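Local coordinates for protein dextranase (Pseudarthrobacter oxydans, PDB 6NZS) that hydrolyses internal alpha-1,6-glucosidic linkages of dextran, as an endo-acting enzyme of glycoside hydrolase family 49, at residues T55-P60 with T84-S89; I230-G235 with K252-A257. All coordinates share one frame; numbering follows the deposited sequence.

Both interactions pair neighbouring beta strands, in different parts of the enzyme: interaction 1 joins antiparallel strands of the N-terminal Ig-like domain, interaction 2 parallel strands of the beta-solenoid. Their centres lie about 21 Å apart and their nearest atoms about 7 Å, with no contact between them and no shared strand. Interaction 1 is wholly buried, and the polar ends of Ser58, Thr84 and Ser86 are hydrogen-bonded outside its own segments. Interaction 2, about 23 Å from the chain centre, is also largely buried but nearer the surface, with Pro234 exposed at its end. An indole lying over a neighbour's CB marks the first; a tyrosine set on a tyrosine in register marks the second.

Interaction 1. Residues T55-P60 with T84-S89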
ATOM      1  N   THR A  55      -3.188   0.681  19.870  1.00  9.18           N
ATOM      2  CA  THR A  55      -3.492  -0.035  18.634  1.00  8.71           C
ATOM      3  C   THR A  55      -4.735   0.601  18.029  1.00  8.58           C
ATOM      4  O   THR A  55      -5.835   0.493  18.589  1.00  9.90           O
ATOM      5  CB  THR A  55      -3.677  -1.535  18.852  1.00  9.10           C
ATOM      6  OG1 THR A  55      -2.512  -2.077  19.489  1.00 10.07           O
ATOM      7  CG2 THR A  55      -3.877  -2.242  17.514  1.00 10.96           C
ATOM      8  N   TYR A  56      -4.543   1.261  16.894  1.00  8.44           N
ATOM      9  CA  TYR A  56      -5.613   1.847  16.098  1.00  8.86           C
ATOM     10  C   TYR A  56      -6.367   0.756  15.354  1.00  9.45           C
ATOM     11  O   TYR A  56      -5.903  -0.375  15.228  1.00  9.47           O
ATOM     12  CB  TYR A  56      -5.012   2.783  15.048  1.00  9.23           C
ATOM     13  CG  TYR A  56      -4.201   3.909  15.647  1.00 10.66           C
ATOM     14  CD1 TYR A  56      -4.826   5.063  16.096  1.00 10.18           C
ATOM     15  CD2 TYR A  56      -2.811   3.819  15.765  1.00 10.12           C
ATOM     16  CE1 TYR A  56      -4.100   6.099  16.659  1.00  9.98           C
ATOM     17  CE2 TYR A  56      -2.075   4.853  16.320  1.00  9.34           C
ATOM     18  CZ  TYR A  56      -2.726   5.986  16.774  1.00  9.78           C
ATOM     19  OH  TYR A  56      -1.996   7.014  17.331  1.00 10.29           O
ATOM     20  N   MET A  57      -7.541   1.108  14.823  1.00  9.35           N
ATOM     21  CA  MET A  57      -8.284   0.160  13.996  1.00  8.22           C
ATOM     22  C   MET A  57      -9.098   0.888  12.930  1.00 10.01           C
ATOM     23  O   MET A  57      -9.738   1.911  13.202  1.00  9.89           O
ATOM     24  CB  MET A  57      -9.203  -0.754  14.825  1.00  9.23           C
ATOM     25  CG  MET A  57      -9.826  -1.887  14.007  1.00  9.68           C
ATOM     26  SD  MET A  57     -10.778  -3.054  14.996  1.00 11.09           S
ATOM     27  CE  MET A  57     -12.199  -2.050  15.381  1.00 13.35           C
ATOM     28  N   SER A  58      -9.067   0.346  11.716  1.00  9.10           N
ATOM     29  CA  SER A  58      -9.878   0.818  10.603  1.00  9.14           C
ATOM     30  C   SER A  58     -10.859  -0.277  10.214  1.00  9.90           C
ATOM     31  O   SER A  58     -10.525  -1.463  10.266  1.00  9.73           O
ATOM     32  CB  SER A  58      -8.972   1.151   9.414  1.00 10.51           C
ATOM     33  OG  SER A  58      -9.721   1.358   8.232  1.00 10.94           O
ATOM     34  N   ILE A  59     -12.084   0.116   9.868  1.00  8.61           N
ATOM     35  CA  ILE A  59     -13.097  -0.830   9.399  1.00 10.26           C
ATOM     36  C   ILE A  59     -13.655  -0.323   8.075  1.00  8.75           C
ATOM     37  O   ILE A  59     -13.556   0.875   7.763  1.00  9.20           O
ATOM     38  CB  ILE A  59     -14.213  -1.059  10.452  1.00 10.96           C
ATOM     39  CG1 ILE A  59     -15.123   0.167  10.592  1.00  9.46           C
ATOM     40  CG2 ILE A  59     -13.609  -1.419  11.792  1.00 11.07           C
ATOM     41  CD1 ILE A  59     -16.332  -0.077  11.528  1.00 14.01           C
ATOM     42  N   PRO A  60     -14.221  -1.218   7.259  1.00  9.65           N
ATOM     43  CA  PRO A  60     -14.667  -0.830   5.911  1.00 10.52           C
ATOM     44  C   PRO A  60     -15.715   0.273   5.959  1.00  9.49           C
ATOM     45  O   PRO A  60     -16.718   0.171   6.672  1.00 11.66           O
ATOM     46  CB  PRO A  60     -15.237  -2.136   5.339  1.00 10.41           C
ATOM     47  CG  PRO A  60     -14.502  -3.219   6.087  1.00 10.80           C
ATOM     48  CD  PRO A  60     -14.315  -2.672   7.475  1.00 11.15           C
ATOM     49  N   THR A  84     -11.361  -6.263   9.492  1.00  9.07           N
ATOM     50  CA  THR A  84     -10.851  -5.038  10.087  1.00  8.72           C
ATOM     51  C   THR A  84      -9.340  -5.048   9.963  1.00  8.35           C
ATOM     52  O   THR A  84      -8.728  -6.101   9.761  1.00  9.07           O
ATOM     53  CB  THR A  84     -11.197  -4.880  11.587  1.00  8.65           C
ATOM     54  OG1 THR A  84     -10.470  -5.843  12.374  1.00  9.68           O
ATOM     55  CG2 THR A  84     -12.686  -5.055  11.828  1.00 10.03           C
ATOM     56  N   MET A  85      -8.743  -3.865  10.093  1.00  7.99           N
ATOM     57  CA  MET A  85      -7.287  -3.743  10.086  1.00  7.88           C
ATOM     58  C   MET A  85      -6.860  -2.925  11.296  1.00  8.40           C
ATOM     59  O   MET A  85      -7.157  -1.729  11.372  1.00  9.21           O
ATOM     60  CB  MET A  85      -6.771  -3.127   8.788  1.00  8.73           C
ATOM     61  CG  MET A  85      -5.243  -2.950   8.784  1.00  9.91           C
ATOM     62  SD  MET A  85      -4.552  -2.533   7.166  1.00 11.24           S
ATOM     63  CE  MET A  85      -4.756  -4.092   6.319  1.00 12.36           C
ATOM     64  N   SER A  86      -6.170  -3.564  12.230  1.00  7.89           N
ATOM     65  CA  SER A  86      -5.613  -2.891  13.393  1.00  8.01           C
ATOM     66  C   SER A  86      -4.125  -2.664  13.167  1.00  7.63           C
ATOM     67  O   SER A  86      -3.469  -3.423  12.449  1.00  8.67           O
ATOM     68  CB  SER A  86      -5.783  -3.725  14.667  1.00  8.40           C
ATOM     69  OG  SER A  86      -7.154  -3.918  14.986  1.00  9.72           O
ATOM     70  N   TRP A  87      -3.589  -1.609  13.776  1.00  8.49           N
ATOM     71  CA  TRP A  87      -2.153  -1.368  13.661  1.00  8.15           C
ATOM     72  C   TRP A  87      -1.673  -0.568  14.857  1.00  9.08           C
ATOM     73  O   TRP A  87      -2.403   0.269  15.396  1.00  9.91           O
ATOM     74  CB  TRP A  87      -1.765  -0.666  12.353  1.00  9.77           C
ATOM     75  CG  TRP A  87      -2.047   0.820  12.323  1.00  8.97           C
ATOM     76  CD1 TRP A  87      -1.163   1.828  12.586  1.00  9.39           C
ATOM     77  CD2 TRP A  87      -3.301   1.450  12.016  1.00  9.10           C
ATOM     78  NE1 TRP A  87      -1.789   3.050  12.463  1.00  9.39           N
ATOM     79  CE2 TRP A  87      -3.102   2.841  12.115  1.00  8.64           C
ATOM     80  CE3 TRP A  87      -4.576   0.968  11.676  1.00  9.77           C
ATOM     81  CZ2 TRP A  87      -4.125   3.760  11.879  1.00 10.63           C
ATOM     82  CZ3 TRP A  87      -5.590   1.884  11.451  1.00  9.68           C
ATOM     83  CH2 TRP A  87      -5.362   3.260  11.558  1.00 10.27           C
ATOM     84  N   SER A  88      -0.437  -0.842  15.270  1.00  9.25           N
ATOM     85  CA  SER A  88       0.189  -0.140  16.378  1.00  9.44           C
ATOM     86  C   SER A  88       1.552   0.346  15.927  1.00  8.84           C
ATOM     87  O   SER A  88       2.344  -0.440  15.392  1.00  9.97           O
ATOM     88  CB  SER A  88       0.350  -1.076  17.583  1.00 10.02           C
ATOM     89  OG  SER A  88       0.945  -0.397  18.675  1.00 11.28           O
ATOM     90  N   SER A  89       1.820   1.631  16.143  1.00  8.73           N
ATOM     91  CA  SER A  89       3.126   2.228  15.898  1.00  8.67           C
ATOM     92  C   SER A  89       3.817   2.557  17.215  1.00  9.72           C
ATOM     93  O   SER A  89       3.180   2.906  18.213  1.00 10.22           O
ATOM     94  CB  SER A  89       2.996   3.528  15.098  1.00  8.94           C
ATOM     95  OG  SER A  89       2.639   3.242  13.753  1.00 10.16           O
TER
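Trp87 lays its indole across the base of Tyr56, whose CB sits over one face of the six-membered ring, 3.4 Å from the ring centroid and almost on the ring normal, a CH-pi contact. With CG between the backbone N and the carbonyl carbon (chi1 77°), the indole leans over strand 56-58. The phenol is turned 24° from the indole plane and slid aside, so the rings barely overlap; CD2 of Tyr56 comes 3.5 Å from NE1 of Trp87. An alanine in place of Trp87 would probably open a gap over the CB of Tyr56, although His15 and Trp13 would still hold the phenol OH by hydrogen bonds. On the opposite face, the Met57 chain runs past Ser86, its CG 3.5 Å from Ser86 OG, which bonds to Ser34. Between the faces, Tyr56 and Trp87 exchange two backbone bonds, as do Ser58 and Met85; Ser58 N reaches Met85 O at 2.8 Å, nearly straight (173°). Ser58 OG bonds to Glu336 and Trp364, tying this strand to the solenoid. The alternating hydrogen-bonded and non-hydrogen-bonded pairs are those of an antiparallel sheet, here in the family 49 Ig-like domain.

Interaction 2. Residues I230-G235 with K252-A257; sequences IYFKPG and KWVYLA
Equivalent parallel strands of successive turns of the beta-solenoid meet here, 230-232 and 253-256, running within 5° of each other with Tyr231 set directly against Tyr255. The two phenols point the same way from their strands, each with CG anti to the backbone N, and this brings the edge of Tyr255 to the face of Tyr231. CD2 of Tyr255 stands 3.5 Å above the Tyr231 ring plane, over its centre, and the planes are inclined at 53°, an edge-to-face pair. Pro204 touches both tyrosine side chains, and Tyr213 meets Tyr231. On the other face, Ile230, Phe232, Val254 and Leu256 form an apolar layer. CD2 of Leu256 approaches CD1 of Phe232 at 3.5 Å, while CG1 of Val254 lies near the plane of the Phe232 ring at its edge. Leu247, Val262, Phe266 and Phe268 pack against this layer from strands 245-247, 260-263 and 266-268. Four backbone bonds knit the strands: Ile230 N to Trp253 O, Tyr255 N to Ile230 O, Phe232 N to Tyr255 O at 2.8 Å, and Ala257 N to Phe232 O. Beyond the last, Ala257 CB packs against Pro234 CD at 3.8 Å, where the chain leaves the strand. Parallel strands stacked in register, apolar on apolar and tyrosine on tyrosine, with an apolar face packed inward, are characteristic of the right-handed parallel beta-helix of the pectate-lyase-like superfamily.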
ATOM      1  N   ILE A 230       3.058  23.767   9.768  1.00 12.36           N
ATOM      2  CA  ILE A 230       1.900  23.373  10.559  1.00 12.65           C
ATOM      3  C   ILE A 230       2.302  22.129  11.334  1.00 12.66           C
ATOM      4  O   ILE A 230       2.652  21.104  10.733  1.00 12.46           O
ATOM      5  CB  ILE A 230       0.661  23.127   9.688  1.00 12.84           C
ATOM      6  CG1 ILE A 230       0.329  24.380   8.870  1.00 14.33           C
ATOM      7  CG2 ILE A 230      -0.519  22.735  10.569  1.00 14.96           C
ATOM      8  CD1 ILE A 230      -0.734  24.163   7.813  1.00 14.99           C
ATOM      9  N   TYR A 231       2.274  22.227  12.662  1.00 12.15           N
ATOM     10  CA  TYR A 231       2.816  21.212  13.562  1.00 12.13           C
ATOM     11  C   TYR A 231       1.663  20.689  14.404  1.00 13.03           C
ATOM     12  O   TYR A 231       1.116  21.423  15.232  1.00 13.29           O
ATOM     13  CB  TYR A 231       3.874  21.868  14.446  1.00 13.04           C
ATOM     14  CG  TYR A 231       4.678  20.957  15.357  1.00 13.09           C
ATOM     15  CD1 TYR A 231       4.069  20.188  16.342  1.00 13.71           C
ATOM     16  CD2 TYR A 231       6.065  20.910  15.254  1.00 14.34           C
ATOM     17  CE1 TYR A 231       4.816  19.381  17.181  1.00 13.58           C
ATOM     18  CE2 TYR A 231       6.815  20.104  16.084  1.00 15.82           C
ATOM     19  CZ  TYR A 231       6.183  19.343  17.044  1.00 15.78           C
ATOM     20  OH  TYR A 231       6.933  18.539  17.883  1.00 18.69           O
ATOM     21  N   PHE A 232       1.295  19.423  14.198  1.00 11.78           N
ATOM     22  CA  PHE A 232       0.227  18.791  14.969  1.00 13.09           C
ATOM     23  C   PHE A 232       0.855  18.061  16.150  1.00 13.89           C
ATOM     24  O   PHE A 232       1.515  17.031  15.976  1.00 13.34           O
ATOM     25  CB  PHE A 232      -0.577  17.820  14.109  1.00 12.07           C
ATOM     26  CG  PHE A 232      -1.459  18.488  13.097  1.00 11.88           C
ATOM     27  CD1 PHE A 232      -0.979  18.789  11.831  1.00 13.11           C
ATOM     28  CD2 PHE A 232      -2.782  18.787  13.400  1.00 12.76           C
ATOM     29  CE1 PHE A 232      -1.793  19.397  10.891  1.00 13.31           C
ATOM     30  CE2 PHE A 232      -3.608  19.390  12.456  1.00 12.65           C
ATOM     31  CZ  PHE A 232      -3.110  19.695  11.204  1.00 13.10           C
ATOM     32  N   LYS A 233       0.660  18.600  17.347  1.00 13.32           N
ATOM     33  CA  LYS A 233       1.100  17.936  18.558  1.00 12.05           C
ATOM     34  C   LYS A 233       0.256  16.684  18.777  1.00 13.07           C
ATOM     35  O   LYS A 233      -0.794  16.517  18.149  1.00 13.23           O
ATOM     36  CB  LYS A 233       0.954  18.892  19.747  1.00 15.40           C
ATOM     37  CG  LYS A 233       1.962  20.035  19.732  1.00 16.55           C
ATOM     38  CD  LYS A 233       1.948  20.834  21.027  1.00 25.45           C
ATOM     39  CE  LYS A 233       0.692  21.672  21.156  1.00 32.21           C
ATOM     40  NZ  LYS A 233       0.677  22.450  22.433  1.00 37.36           N
ATOM     41  N   PRO A 234       0.692  15.783  19.655  1.00 12.56           N
ATOM     42  CA  PRO A 234      -0.146  14.619  19.966  1.00 12.16           C
ATOM     43  C   PRO A 234      -1.538  15.069  20.386  1.00 13.65           C
ATOM     44  O   PRO A 234      -1.701  16.055  21.115  1.00 15.00           O
ATOM     45  CB  PRO A 234       0.609  13.931  21.110  1.00 12.31           C
ATOM     46  CG  PRO A 234       2.027  14.326  20.900  1.00 14.85           C
ATOM     47  CD  PRO A 234       1.981  15.742  20.373  1.00 13.77           C
ATOM     48  N   GLY A 235      -2.543  14.353  19.908  1.00 12.76           N
ATOM     49  CA  GLY A 235      -3.925  14.740  20.095  1.00 12.93           C
ATOM     50  C   GLY A 235      -4.740  14.338  18.884  1.00 12.90           C
ATOM     51  O   GLY A 235      -4.247  13.682  17.970  1.00 14.17           O
ATOM     52  N   LYS A 252       5.457  25.180   3.955  1.00 13.45           N
ATOM     53  CA  LYS A 252       6.421  24.279   3.344  1.00 13.12           C
ATOM     54  C   LYS A 252       6.514  22.940   4.059  1.00 14.22           C
ATOM     55  O   LYS A 252       7.186  22.034   3.555  1.00 14.67           O
ATOM     56  CB  LYS A 252       7.817  24.929   3.312  1.00 16.96           C
ATOM     57  CG  LYS A 252       8.406  25.186   4.699  1.00 15.56           C
ATOM     58  CD  LYS A 252       9.703  25.993   4.664  1.00 23.30           C
ATOM     59  CE  LYS A 252      10.337  26.041   6.053  1.00 25.71           C
ATOM     60  NZ  LYS A 252      11.572  26.877   6.100  1.00 32.14           N
ATOM     61  N   TRP A 253       5.861  22.790   5.207  1.00 12.05           N
ATOM     62  CA  TRP A 253       6.059  21.608   6.038  1.00 12.76           C
ATOM     63  C   TRP A 253       4.797  21.357   6.845  1.00 12.82           C
ATOM     64  O   TRP A 253       4.309  22.261   7.528  1.00 12.24           O
ATOM     65  CB  TRP A 253       7.235  21.870   6.984  1.00 12.41           C
ATOM     66  CG  TRP A 253       7.861  20.674   7.660  1.00 11.67           C
ATOM     67  CD1 TRP A 253       7.310  19.433   7.863  1.00 12.47           C
ATOM     68  CD2 TRP A 253       9.168  20.632   8.233  1.00 13.46           C
ATOM     69  NE1 TRP A 253       8.210  18.624   8.522  1.00 11.99           N
ATOM     70  CE2 TRP A 253       9.358  19.339   8.757  1.00 13.15           C
ATOM     71  CE3 TRP A 253      10.206  21.565   8.339  1.00 13.88           C
ATOM     72  CZ2 TRP A 253      10.546  18.957   9.385  1.00 14.11           C
ATOM     73  CZ3 TRP A 253      11.376  21.189   8.968  1.00 14.84           C
ATOM     74  CH2 TRP A 253      11.541  19.895   9.479  1.00 16.32           C
ATOM     75  N   VAL A 254       4.272  20.131   6.768  1.00 11.59           N
ATOM     76  CA  VAL A 254       3.232  19.649   7.671  1.00 11.44           C
ATOM     77  C   VAL A 254       3.839  18.519   8.490  1.00 10.52           C
ATOM     78  O   VAL A 254       4.408  17.575   7.925  1.00 10.71           O
ATOM     79  CB  VAL A 254       1.988  19.174   6.900  1.00 12.81           C
ATOM     80  CG1 VAL A 254       1.039  18.434   7.838  1.00 13.38           C
ATOM     81  CG2 VAL A 254       1.296  20.368   6.246  1.00 13.50           C
ATOM     82  N   TYR A 255       3.757  18.630   9.813  1.00 10.50           N
ATOM     83  CA  TYR A 255       4.355  17.663  10.723  1.00 10.80           C
ATOM     84  C   TYR A 255       3.264  17.052  11.588  1.00 12.21           C
ATOM     85  O   TYR A 255       2.496  17.774  12.232  1.00 11.63           O
ATOM     86  CB  TYR A 255       5.421  18.325  11.614  1.00 10.01           C
ATOM     87  CG  TYR A 255       6.023  17.351  12.594  1.00 10.35           C
ATOM     88  CD1 TYR A 255       6.855  16.328  12.160  1.00 10.09           C
ATOM     89  CD2 TYR A 255       5.732  17.428  13.945  1.00 11.12           C
ATOM     90  CE1 TYR A 255       7.389  15.409  13.046  1.00  9.93           C
ATOM     91  CE2 TYR A 255       6.272  16.515  14.849  1.00 11.42           C
ATOM     92  CZ  TYR A 255       7.091  15.503  14.390  1.00 10.79           C
ATOM     93  OH  TYR A 255       7.618  14.587  15.278  1.00 13.58           O
ATOM     94  N   LEU A 256       3.199  15.724  11.602  1.00 10.91           N
ATOM     95  CA  LEU A 256       2.262  14.975  12.439  1.00 10.83           C
ATOM     96  C   LEU A 256       3.090  14.261  13.499  1.00  9.94           C
ATOM     97  O   LEU A 256       3.780  13.285  13.198  1.00 11.70           O
ATOM     98  CB  LEU A 256       1.471  13.955  11.617  1.00 11.64           C
ATOM     99  CG  LEU A 256       0.773  14.429  10.341  1.00 14.56           C
ATOM    100  CD1 LEU A 256      -0.051  13.292   9.753  1.00 16.25           C
ATOM    101  CD2 LEU A 256      -0.110  15.625  10.607  1.00 17.28           C
ATOM    102  N   ALA A 257       3.027  14.741  14.733  1.00 10.75           N
ATOM    103  CA  ALA A 257       3.822  14.150  15.789  1.00 11.52           C
ATOM    104  C   ALA A 257       3.381  12.712  16.031  1.00 11.28           C
ATOM    105  O   ALA A 257       2.236  12.343  15.748  1.00 11.36           O
ATOM    106  CB  ALA A 257       3.642  14.943  17.081  1.00 13.11           C
TER